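Local coordinates for protein tyrosinase (Aspergillus oryzae, PDB 3W6W) that probably oxidises phenols to quinones at a paired copper centre once activated, being the copper-loaded proenzyme of a fungal tyrosinase, at residues I476-Y481 against V514-G519. Sequence-based numbering, arbitrary orientation. Where two conformers were deposited one is given.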
# COMPACT_ATOMS: atom_id res chain seq x y z
N ILE A 476 15.32 17.88 22.13
CA ILE A 476 16.01 17.77 20.86
C ILE A 476 16.13 19.15 20.23
O ILE A 476 15.13 19.81 19.97
CB ILE A 476 15.27 16.83 19.86
CG1 ILE A 476 15.04 15.44 20.45
CG2 ILE A 476 16.05 16.73 18.55
CD1 ILE A 476 13.71 15.28 21.19
N ARG A 477 17.36 19.59 19.98
CA ARG A 477 17.58 20.87 19.32
C ARG A 477 18.48 20.64 18.11
O ARG A 477 19.52 19.99 18.22
CB ARG A 477 18.17 21.91 20.28
CG ARG A 477 18.31 23.31 19.68
CD ARG A 477 18.42 24.38 20.75
NE ARG A 477 19.66 24.27 21.53
CZ ARG A 477 19.87 24.87 22.69
NH1 ARG A 477 18.95 25.65 23.23
NH2 ARG A 477 21.02 24.69 23.32
N TYR A 478 18.06 21.16 16.96
CA TYR A 478 18.72 20.86 15.69
C TYR A 478 18.61 22.05 14.75
O TYR A 478 17.91 23.01 15.05
CB TYR A 478 18.09 19.61 15.04
CG TYR A 478 16.63 19.79 14.66
CD1 TYR A 478 15.63 19.62 15.60
CD2 TYR A 478 16.27 20.12 13.36
CE1 TYR A 478 14.29 19.78 15.26
CE2 TYR A 478 14.92 20.28 13.01
CZ TYR A 478 13.94 20.11 13.96
OH TYR A 478 12.62 20.28 13.64
N SER A 479 19.28 21.97 13.61
CA SER A 479 19.15 22.98 12.56
C SER A 479 18.37 22.45 11.37
O SER A 479 18.74 21.42 10.79
CB SER A 479 20.52 23.47 12.10
OG SER A 479 20.41 24.22 10.89
N ARG A 480 17.31 23.15 10.99
CA ARG A 480 16.47 22.76 9.86
C ARG A 480 17.29 22.74 8.57
O ARG A 480 16.95 22.04 7.62
CB ARG A 480 15.31 23.75 9.72
CG ARG A 480 14.22 23.39 8.71
CD ARG A 480 12.94 24.19 8.98
NE ARG A 480 11.87 23.93 8.02
CZ ARG A 480 11.52 24.75 7.04
NH1 ARG A 480 12.17 25.89 6.86
NH2 ARG A 480 10.51 24.44 6.22
N TYR A 481 18.36 23.52 8.55
CA TYR A 481 19.17 23.66 7.35
C TYR A 481 20.45 22.82 7.41
O TYR A 481 21.37 23.04 6.63
CB TYR A 481 19.48 25.14 7.10
CG TYR A 481 19.73 25.48 5.64
CD1 TYR A 481 18.67 25.52 4.73
CD2 TYR A 481 21.01 25.78 5.18
CE1 TYR A 481 18.89 25.83 3.40
CE2 TYR A 481 21.23 26.09 3.86
CZ TYR A 481 20.17 26.11 2.97
OH TYR A 481 20.40 26.43 1.65
N VAL A 514 12.09 12.63 15.56
CA VAL A 514 11.80 14.02 15.27
C VAL A 514 12.06 14.20 13.78
O VAL A 514 13.15 13.89 13.30
CB VAL A 514 12.75 14.94 16.08
CG1 VAL A 514 12.72 16.36 15.54
CG2 VAL A 514 12.39 14.88 17.56
N PHE A 515 11.06 14.67 13.04
CA PHE A 515 11.22 14.87 11.61
C PHE A 515 11.49 16.31 11.24
O PHE A 515 10.77 17.22 11.64
CB PHE A 515 9.99 14.39 10.83
CG PHE A 515 10.16 14.45 9.34
CD1 PHE A 515 11.09 13.64 8.71
CD2 PHE A 515 9.37 15.29 8.57
CE1 PHE A 515 11.26 13.68 7.33
CE2 PHE A 515 9.51 15.32 7.19
CZ PHE A 515 10.46 14.52 6.56
N ASN A 516 12.54 16.52 10.46
CA ASN A 516 12.80 17.83 9.90
C ASN A 516 12.02 18.01 8.61
O ASN A 516 12.45 17.58 7.54
CB ASN A 516 14.29 18.02 9.64
CG ASN A 516 14.58 19.36 9.03
OD1 ASN A 516 13.95 20.35 9.37
ND2 ASN A 516 15.52 19.40 8.09
N PHE A 517 10.86 18.65 8.73
CA PHE A 517 9.99 18.98 7.59
C PHE A 517 10.62 20.21 6.97
O PHE A 517 10.36 21.35 7.36
CB PHE A 517 8.57 19.21 8.12
CG PHE A 517 7.50 19.43 7.06
CD1 PHE A 517 7.24 18.47 6.09
CD2 PHE A 517 6.73 20.59 7.07
CE1 PHE A 517 6.23 18.66 5.15
CE2 PHE A 517 5.72 20.78 6.13
CZ PHE A 517 5.48 19.81 5.17
N SER A 518 11.52 19.97 6.03
CA SER A 518 12.51 20.97 5.68
C SER A 518 12.05 21.75 4.49
O SER A 518 11.32 21.24 3.65
CB SER A 518 13.83 20.29 5.37
OG SER A 518 13.67 19.43 4.26
N GLY A 519 12.51 22.99 4.40
CA GLY A 519 12.17 23.85 3.29
C GLY A 519 13.21 24.93 3.19
O GLY A 519 14.30 24.80 3.76
O HOH W 1 10.21 18.67 13.85
O HOH W 2 11.81 20.89 11.18
O HOH W 3 9.25 22.96 9.01
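Arg480 and Phe517 make the polar clasp of this contact. The Arg480 side chain, in the conformer described, has CG anti to the backbone N (chi1 -172°) and is extended as far as NE, bringing the guanidinium edge to one carbonyl: Phe517 O accepts from Arg480 NE at 3.1 Å and from NH2 at 3.3 Å, both near the guanidinium plane. Gly519 N lies over one face, two donors in contact without a hydrogen bond. Asn516 crosses the same side chain, its amide plane 85° from the guanidinium; ND2 donates to Arg480 O at 3.0 Å.

The apolar end is packed side chain to side chain: Ile476 CD1 meets Val514 CG2 at 3.9 Å and Tyr478 CE1 meets Val514 CG1 at 3.8 Å. Between these ends the join is looser: Tyr478 OH stands 4.1 Å from Phe515 O, and one water bridges them; a second, in the ring plane, links that hydroxyl to Asn516 OD1. A third donates to Phe517 O.

Strands 470-479 and 510-516, non-neighbours in one mixed sheet, run near-parallel (15°) with axes 9.5 Å apart, joined by inward side chains and water. Phe517 stacks on the copper ligand His336, so in this conformer the doubly gripped carbonyl probably helps position Phe517 beside the dicopper site.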